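Local coordinates for putative oxidoreductase (Bacteroides fragilis NCTC 9343, PDB 3FHL), which probably acts as an NAD(P)-dependent oxidoreductase of the Gfo/Idh/MocA family, although its substrate is not established, at residues C[23-27]-C[269-273]; C[250-255]-C[284-290]; C[275-279]-C[303-307]. All coordinates share one frame; numbering follows the deposited sequence.

Contact 1: residues C[23-27]-C[269-273]; sequences PFIST and EIPER
Pro271 packs its ring against Pro23 and Phe24. The contact joins the last turn of helix 15-27, in the Rossmann-fold domain, to a loop that follows helix 261-266 in the C-terminal alpha/beta domain. The Pro271 ring can be followed atom by atom. Pro271 CB meets the rim of the Phe24 ring, 3.4 Å from Phe24 CE1. Pro271 CG, the next atom, lies over one face of that ring as a CH-pi contact, 4.0 Å from the Phe24 centroid and 25° off the ring normal. Pro271 CG also touches the helix backbone, 3.7 Å from Pro23 O. Pro271 CD closes the ring, 3.9 Å from Pro23 CB. One proline thus fills the angle between an aromatic face and a helix carbonyl. Phe24 CG stands anti to its own carbonyl carbon (chi1 -63°), which places the ring where its face meets Pro271 CG. Leu265 of helix 261-266 touches Pro23, Phe24 and Pro271 alike, so the three share one apolar cluster.

At the end of the helix, Thr27 CG2 lies against Glu272 OE1 and, more loosely, Ile270 CG2. The Thr27 hydroxyl turns back into its own helix. Its chi1 of 53° sets OG1 between the backbone N and the carbonyl carbon, and from there Thr27 OG1 donates to a lone pair of Pro23 O at 2.9 Å.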
loop_
_atom_site.group_PDB
_atom_site.type_symbol
_atom_site.label_atom_id
_atom_site.label_comp_id
_atom_site.label_asym_id
_atom_site.label_seq_id
_atom_site.Cartn_x
_atom_site.Cartn_y
_atom_site.Cartn_z
ATOM N N PRO C 23 31.737 5.073 16.648
ATOM C CA PRO C 23 31.566 6.530 16.619
ATOM C C PRO C 23 30.758 7.127 17.779
ATOM O O PRO C 23 31.011 8.268 18.156
ATOM C CB PRO C 23 30.828 6.761 15.289
ATOM C CG PRO C 23 31.251 5.648 14.462
ATOM C CD PRO C 23 31.230 4.484 15.393
ATOM N N PHE C 24 29.817 6.358 18.332
ATOM C CA PHE C 24 28.950 6.822 19.424
ATOM C C PHE C 24 29.454 6.490 20.835
ATOM O O PHE C 24 29.374 7.329 21.731
ATOM C CB PHE C 24 27.515 6.330 19.213
ATOM C CG PHE C 24 26.892 6.882 17.969
ATOM C CD1 PHE C 24 26.458 8.208 17.931
ATOM C CD2 PHE C 24 26.821 6.115 16.810
ATOM C CE1 PHE C 24 25.898 8.744 16.771
ATOM C CE2 PHE C 24 26.270 6.643 15.639
ATOM C CZ PHE C 24 25.817 7.966 15.619
ATOM N N ILE C 25 29.970 5.281 21.026
ATOM C CA ILE C 25 30.632 4.925 22.286
ATOM C C ILE C 25 31.769 5.928 22.559
ATOM O O ILE C 25 31.928 6.392 23.686
ATOM C CB ILE C 25 31.155 3.457 22.290
ATOM C CG1 ILE C 25 30.007 2.467 22.060
ATOM C CG2 ILE C 25 31.866 3.133 23.625
ATOM C CD1 ILE C 25 30.441 1.152 21.498
ATOM N N SER C 26 32.508 6.286 21.504
ATOM C CA SER C 26 33.600 7.258 21.564
ATOM C C SER C 26 33.153 8.683 21.911
ATOM O O SER C 26 33.701 9.293 22.834
ATOM C CB SER C 26 34.361 7.274 20.241
ATOM O OG SER C 26 35.565 8.004 20.347
ATOM N N THR C 27 32.155 9.211 21.203
ATOM C CA THR C 27 31.764 10.614 21.399
ATOM C C THR C 27 30.900 10.843 22.636
ATOM O O THR C 27 30.875 11.949 23.176
ATOM C CB THR C 27 31.073 11.224 20.155
ATOM O OG1 THR C 27 29.972 10.402 19.749
ATOM C CG2 THR C 27 32.066 11.362 19.004
ATOM N N GLU C 269 32.056 10.371 8.810
ATOM C CA GLU C 269 31.758 11.632 9.471
ATOM C C GLU C 269 31.578 11.415 10.968
ATOM O O GLU C 269 30.991 10.417 11.392
ATOM C CB GLU C 269 30.523 12.289 8.865
ATOM C CG GLU C 269 30.713 12.625 7.392
ATOM C CD GLU C 269 29.538 13.363 6.795
ATOM O OE1 GLU C 269 28.772 13.997 7.555
ATOM O OE2 GLU C 269 29.389 13.315 5.554
ATOM N N ILE C 270 32.116 12.344 11.759
ATOM C CA ILE C 270 32.066 12.250 13.215
ATOM C C ILE C 270 30.713 12.770 13.670
ATOM O O ILE C 270 30.337 13.889 13.330
ATOM C CB ILE C 270 33.227 13.036 13.885
ATOM C CG1 ILE C 270 34.567 12.367 13.560
ATOM C CG2 ILE C 270 33.029 13.141 15.404
ATOM C CD1 ILE C 270 35.775 13.258 13.792
ATOM N N PRO C 271 29.959 11.939 14.416
ATOM C CA PRO C 271 28.609 12.331 14.818
ATOM C C PRO C 271 28.458 13.411 15.896
ATOM O O PRO C 271 27.325 13.709 16.293
ATOM C CB PRO C 271 27.970 11.008 15.261
ATOM C CG PRO C 271 29.099 10.120 15.615
ATOM C CD PRO C 271 30.307 10.573 14.841
ATOM N N GLU C 272 29.548 14.033 16.339
ATOM C CA GLU C 272 29.450 14.978 17.470
ATOM C C GLU C 272 28.664 16.299 17.230
ATOM O O GLU C 272 28.082 16.856 18.170
ATOM C CB GLU C 272 30.834 15.261 18.083
ATOM C CG GLU C 272 30.780 15.385 19.609
ATOM C CD GLU C 272 32.149 15.354 20.277
ATOM O OE1 GLU C 272 33.026 14.559 19.855
ATOM O OE2 GLU C 272 32.336 16.125 21.245
ATOM N N ARG C 273 28.608 16.750 15.979
ATOM C CA ARG C 273 28.252 18.135 15.648
ATOM C C ARG C 273 26.781 18.539 15.891
ATOM O O ARG C 273 25.905 17.679 15.916
ATOM C CB ARG C 273 28.680 18.432 14.211
ATOM C CG ARG C 273 28.050 17.549 13.193
ATOM C CD ARG C 273 28.584 17.866 11.822
ATOM N NE ARG C 273 27.707 17.292 10.815
ATOM C CZ ARG C 273 28.051 16.323 9.978
ATOM N NH1 ARG C 273 27.157 15.877 9.105
ATOM N NH2 ARG C 273 29.280 15.814 10.001
HETATM O O HOH W 1 27.542 12.615 19.226
#

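Contact 2: residues C[250-255]-C[284-290]; sequences LGSYVK and WGLLHTE
The Tyr253 ring lies obliquely against Gly285 CA and Leu286 O, and Leu287 CA sits at its edge. Thr133 and Ile137 of helix 129-139 also touch this ring. The two segments are neighbouring antiparallel strands of the large mixed sheet in the C-terminal alpha/beta domain. Tyr253 faces Leu287 in a non-hydrogen-bonded pair, and their side chains share the sheet face that carries helix 129-139. The flanking pairs, Ser252 with His288 and Val254 with Leu286, are hydrogen-bonded. Four backbone bonds join them; the straightest is His288 N to Ser252 O, 2.9 Å and 175°. The side chains of these two pairs lie on the other face, where the second subunit packs. There Glu239 of the second subunit bonds through OE1 to His288 ND1 and through its backbone N to Ser252 OG, which also bonds to His247 ND1.

At the end of strand 252-255, Lys255 bends at chi2 (91°), which brings Lys255 CD to 3.4 Å from Gly285 N. Its NZ goes on to Glu279. Gly285 leaves room for the tyrosine, and Tyr253 CE1 comes to 3.6 Å from Gly285 CA. A water in the plane of the ring bridges Tyr253 OH, at 2.7 Å, and Gly285 N, at 2.9 Å.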
loop_
_atom_site.group_PDB
_atom_site.type_symbol
_atom_site.label_atom_id
_atom_site.label_comp_id
_atom_site.label_asym_id
_atom_site.label_seq_id
_atom_site.Cartn_x
_atom_site.Cartn_y
_atom_site.Cartn_z
ATOM N N LEU C 250 -8.180 14.859 11.692
ATOM C CA LEU C 250 -7.945 16.263 11.371
ATOM C C LEU C 250 -6.988 16.463 10.204
ATOM O O LEU C 250 -6.898 17.557 9.637
ATOM C CB LEU C 250 -7.406 17.020 12.607
ATOM C CG LEU C 250 -8.387 17.269 13.769
ATOM C CD1 LEU C 250 -7.747 18.156 14.842
ATOM C CD2 LEU C 250 -9.679 17.905 13.272
ATOM N N GLY C 251 -6.245 15.424 9.866
ATOM C CA GLY C 251 -5.245 15.585 8.832
ATOM C C GLY C 251 -4.305 14.432 8.622
ATOM O O GLY C 251 -4.479 13.367 9.196
ATOM N N SER C 252 -3.298 14.681 7.792
ATOM C CA SER C 252 -2.366 13.671 7.337
ATOM C C SER C 252 -0.930 14.160 7.388
ATOM O O SER C 252 -0.671 15.358 7.328
ATOM C CB SER C 252 -2.701 13.264 5.896
ATOM O OG SER C 252 -4.044 12.773 5.814
ATOM N N TYR C 253 -0.014 13.206 7.490
ATOM C CA TYR C 253 1.409 13.454 7.403
ATOM C C TYR C 253 2.007 12.440 6.434
ATOM O O TYR C 253 1.767 11.238 6.565
ATOM C CB TYR C 253 2.063 13.299 8.784
ATOM C CG TYR C 253 3.562 13.472 8.778
ATOM C CD1 TYR C 253 4.138 14.742 8.596
ATOM C CD2 TYR C 253 4.403 12.382 8.971
ATOM C CE1 TYR C 253 5.512 14.907 8.594
ATOM C CE2 TYR C 253 5.783 12.534 8.978
ATOM C CZ TYR C 253 6.328 13.796 8.794
ATOM O OH TYR C 253 7.691 13.922 8.802
ATOM N N VAL C 254 2.781 12.936 5.468
ATOM C CA VAL C 254 3.389 12.105 4.431
ATOM C C VAL C 254 4.871 12.453 4.267
ATOM O O VAL C 254 5.224 13.599 3.987
ATOM C CB VAL C 254 2.675 12.292 3.044
ATOM C CG1 VAL C 254 3.207 11.307 2.056
ATOM C CG2 VAL C 254 1.153 12.118 3.156
ATOM N N LYS C 255 5.727 11.444 4.393
ATOM C CA LYS C 255 7.171 11.622 4.360
ATOM C C LYS C 255 7.808 10.688 3.326
ATOM O O LYS C 255 7.419 9.535 3.213
ATOM C CB LYS C 255 7.728 11.311 5.767
ATOM C CG LYS C 255 9.249 11.340 5.916
ATOM C CD LYS C 255 9.731 12.719 6.327
ATOM C CE LYS C 255 11.170 12.721 6.851
ATOM N NZ LYS C 255 12.173 12.381 5.804
ATOM N N TRP C 284 11.997 16.996 4.727
ATOM C CA TRP C 284 10.922 16.982 5.730
ATOM C C TRP C 284 9.610 16.487 5.140
ATOM O O TRP C 284 9.365 16.633 3.947
ATOM C CB TRP C 284 10.677 18.371 6.325
ATOM C CG TRP C 284 11.777 18.917 7.209
ATOM C CD1 TRP C 284 12.756 18.212 7.853
ATOM C CD2 TRP C 284 11.977 20.293 7.558
ATOM N NE1 TRP C 284 13.568 19.071 8.566
ATOM C CE2 TRP C 284 13.109 20.351 8.406
ATOM C CE3 TRP C 284 11.302 21.485 7.241
ATOM C CZ2 TRP C 284 13.584 21.558 8.943
ATOM C CZ3 TRP C 284 11.785 22.690 7.764
ATOM C CH2 TRP C 284 12.916 22.711 8.606
ATOM N N GLY C 285 8.766 15.921 5.990
ATOM C CA GLY C 285 7.454 15.453 5.571
ATOM C C GLY C 285 6.471 16.585 5.450
ATOM O O GLY C 285 6.678 17.653 6.016
ATOM N N LEU C 286 5.405 16.346 4.692
ATOM C CA LEU C 286 4.329 17.302 4.530
ATOM C C LEU C 286 3.245 17.085 5.586
ATOM O O LEU C 286 2.672 15.994 5.707
ATOM C CB LEU C 286 3.709 17.163 3.129
ATOM C CG LEU C 286 2.606 18.166 2.776
ATOM C CD1 LEU C 286 3.196 19.576 2.650
ATOM C CD2 LEU C 286 1.922 17.770 1.481
ATOM N N LEU C 287 2.928 18.140 6.318
ATOM C CA LEU C 287 1.834 18.074 7.279
ATOM C C LEU C 287 0.640 18.839 6.728
ATOM O O LEU C 287 0.743 20.026 6.415
ATOM C CB LEU C 287 2.276 18.634 8.631
ATOM C CG LEU C 287 1.223 18.839 9.717
ATOM C CD1 LEU C 287 0.769 17.494 10.295
ATOM C CD2 LEU C 287 1.768 19.765 10.804
ATOM N N HIS C 288 -0.490 18.156 6.611
ATOM C CA HIS C 288 -1.705 18.762 6.073
ATOM C C HIS C 288 -2.785 18.486 7.089
ATOM O O HIS C 288 -3.297 17.380 7.154
ATOM C CB HIS C 288 -2.057 18.132 4.719
ATOM C CG HIS C 288 -3.196 18.799 4.000
ATOM N ND1 HIS C 288 -3.541 18.478 2.705
ATOM C CD2 HIS C 288 -4.066 19.763 4.391
ATOM C CE1 HIS C 288 -4.583 19.202 2.336
ATOM N NE2 HIS C 288 -4.921 19.988 3.340
ATOM N N THR C 289 -3.108 19.486 7.902
ATOM C CA THR C 289 -4.027 19.291 9.022
ATOM C C THR C 289 -4.709 20.606 9.398
ATOM O O THR C 289 -4.497 21.631 8.748
ATOM C CB THR C 289 -3.289 18.644 10.243
ATOM O OG1 THR C 289 -4.242 18.176 11.203
ATOM C CG2 THR C 289 -2.305 19.637 10.914
ATOM N N GLU C 290 -5.555 20.557 10.420
ATOM C CA GLU C 290 -6.201 21.734 10.961
ATOM C C GLU C 290 -5.480 22.113 12.257
ATOM O O GLU C 290 -5.424 21.313 13.196
ATOM C CB GLU C 290 -7.678 21.437 11.232
ATOM C CG GLU C 290 -8.509 22.643 11.620
ATOM C CD GLU C 290 -9.948 22.280 11.956
ATOM O OE1 GLU C 290 -10.842 22.579 11.130
ATOM O OE2 GLU C 290 -10.188 21.692 13.037
HETATM O O HOH W 2 9.244 16.141 8.861
#

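Contact 3: residues C[275-279]-C[303-307]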
loop_
_atom_site.group_PDB
_atom_site.type_symbol
_atom_site.label_atom_id
_atom_site.label_comp_id
_atom_site.label_asym_id
_atom_site.label_seq_id
_atom_site.Cartn_x
_atom_site.Cartn_y
_atom_site.Cartn_z
ATOM N N ASN C 275 24.473 19.944 14.030
ATOM C CA ASN C 275 23.485 19.649 12.979
ATOM C C ASN C 275 23.331 18.153 12.653
ATOM O O ASN C 275 22.732 17.803 11.637
ATOM C CB ASN C 275 23.770 20.475 11.704
ATOM C CG ASN C 275 24.954 19.944 10.906
ATOM O OD1 ASN C 275 25.530 18.912 11.243
ATOM N ND2 ASN C 275 25.315 20.648 9.830
ATOM N N TRP C 276 23.886 17.276 13.496
ATOM C CA TRP C 276 23.845 15.839 13.233
ATOM C C TRP C 276 22.409 15.292 13.158
ATOM O O TRP C 276 21.593 15.586 14.023
ATOM C CB TRP C 276 24.613 15.058 14.289
ATOM C CG TRP C 276 24.638 13.614 13.970
ATOM C CD1 TRP C 276 23.847 12.640 14.507
ATOM C CD2 TRP C 276 25.470 12.969 12.989
ATOM N NE1 TRP C 276 24.145 11.422 13.924
ATOM C CE2 TRP C 276 25.136 11.601 12.993
ATOM C CE3 TRP C 276 26.455 13.424 12.103
ATOM C CZ2 TRP C 276 25.766 10.671 12.157
ATOM C CZ3 TRP C 276 27.084 12.504 11.277
ATOM C CH2 TRP C 276 26.743 11.143 11.317
ATOM N N GLY C 277 22.132 14.512 12.115
ATOM C CA GLY C 277 20.813 13.893 11.914
ATOM C C GLY C 277 19.752 14.819 11.337
ATOM O O GLY C 277 18.611 14.397 11.095
ATOM N N GLU C 278 20.113 16.084 11.116
ATOM C CA GLU C 278 19.156 17.054 10.585
ATOM C C GLU C 278 18.808 16.764 9.127
ATOM O O GLU C 278 19.635 16.234 8.360
ATOM C CB GLU C 278 19.658 18.499 10.740
ATOM C CG GLU C 278 19.606 19.037 12.172
ATOM C CD GLU C 278 19.945 20.528 12.282
ATOM O OE1 GLU C 278 20.369 21.142 11.274
ATOM O OE2 GLU C 278 19.788 21.079 13.391
ATOM N N GLU C 279 17.574 17.116 8.764
ATOM C CA GLU C 279 17.094 17.014 7.393
ATOM C C GLU C 279 16.796 18.393 6.843
ATOM O O GLU C 279 16.484 19.320 7.596
ATOM C CB GLU C 279 15.810 16.179 7.329
ATOM C CG GLU C 279 15.967 14.741 7.768
ATOM C CD GLU C 279 14.666 13.965 7.701
ATOM O OE1 GLU C 279 13.673 14.375 8.358
ATOM O OE2 GLU C 279 14.655 12.931 7.008
ATOM N N ILE C 303 12.282 16.189 13.884
ATOM C CA ILE C 303 13.263 15.815 14.888
ATOM C C ILE C 303 14.498 15.246 14.196
ATOM O O ILE C 303 14.369 14.414 13.304
ATOM C CB ILE C 303 12.665 14.753 15.838
ATOM C CG1 ILE C 303 11.355 15.261 16.465
ATOM C CG2 ILE C 303 13.657 14.350 16.919
ATOM C CD1 ILE C 303 11.489 16.517 17.277
ATOM N N ALA C 304 15.687 15.692 14.606
ATOM C CA ALA C 304 16.949 15.172 14.056
ATOM C C ALA C 304 17.111 13.679 14.333
ATOM O O ALA C 304 16.725 13.185 15.391
ATOM C CB ALA C 304 18.132 15.933 14.631
ATOM N N GLY C 305 17.694 12.967 13.380
ATOM C CA GLY C 305 18.043 11.568 13.596
ATOM C C GLY C 305 19.095 11.466 14.684
ATOM O O GLY C 305 19.965 12.330 14.784
ATOM N N ASN C 306 19.029 10.410 15.494
ATOM C CA ASN C 306 19.843 10.364 16.712
ATOM C C ASN C 306 20.270 8.955 17.098
ATOM O O ASN C 306 19.848 8.452 18.125
ATOM C CB ASN C 306 19.064 11.045 17.862
ATOM C CG ASN C 306 19.894 11.237 19.122
ATOM O OD1 ASN C 306 21.128 11.267 19.078
ATOM N ND2 ASN C 306 19.209 11.344 20.265
ATOM N N TYR C 307 21.106 8.311 16.283
ATOM C CA TYR C 307 21.600 6.964 16.617
ATOM C C TYR C 307 22.411 6.911 17.935
ATOM O O TYR C 307 22.548 5.842 18.561
ATOM C CB TYR C 307 22.442 6.374 15.470
ATOM C CG TYR C 307 21.667 5.938 14.221
ATOM C CD1 TYR C 307 22.338 5.682 13.019
ATOM C CD2 TYR C 307 20.273 5.786 14.237
ATOM C CE1 TYR C 307 21.634 5.273 11.860
ATOM C CE2 TYR C 307 19.572 5.378 13.095
ATOM C CZ TYR C 307 20.258 5.132 11.909
ATOM O OH TYR C 307 19.556 4.734 10.781
HETATM O O HOH W 3 21.173 14.068 16.542
HETATM O O HOH W 4 13.962 15.696 10.890
#
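Gly305 N donates to Gly277 O at 2.8 Å, a nearly straight bond (166°) that ties two loops together. The donor stands above the carbonyl plane, 45° out of it, so the bond does not follow a lone pair. The Ala304 CA adds a longer C-H contact to the same Gly277 oxygen. With no side chain at Gly277, its CA can approach Gly305 O directly: Gly277 CA points one of its hydrogens at Gly305 O, 3.4 Å away and almost in line. Backbone thus meets backbone in both directions.

Gly277 sits in a type II beta turn from Asn275 to Glu278, closed by Glu278 N bonding to Asn275 O. Its positive phi suits a glycine in this turn. Ala304 CB fills in beside the turn, 3.5 Å from Trp276 O.

Two waters extend the joint. One donates to Trp276 O and to Gly305 O, the latter at 2.8 Å, and lies at the edge of the indole in its plane. The other donates to Glu279 OE1 and Ile303 O. The Trp276 CG stands anti to the backbone N (chi1 -176°), which carries the indole to helix 261-266; there its NE1 bonds to Gln261 OE1, which also accepts from Tyr307 N.

The indole packs on Ala264 and Leu265 of the same helix. Ile303 touches helix 129-139, while Tyr307 lies against Phe20 of helix 15-27, just before helix 309-320 begins.

In the fold
The three contacts run from the domain boundary to the subunit interface. Contact 1 joins the Rossmann-fold and C-terminal domains; contacts 2 and 3 lie within the C-terminal domain. Contact 3 is the middle piece. Its centre is about 13 Å from that of contact 1, and the two touch: Phe24 CZ lies 3.7 Å from Tyr307 CB, and Pro271 packs on Trp276. Its centre is about 20 Å from that of contact 2, where a salt bridge links Lys255 NZ to Glu279 OE2 at 2.8 Å. Contacts 1 and 2 do not touch; their nearest atoms are about 14 Å apart.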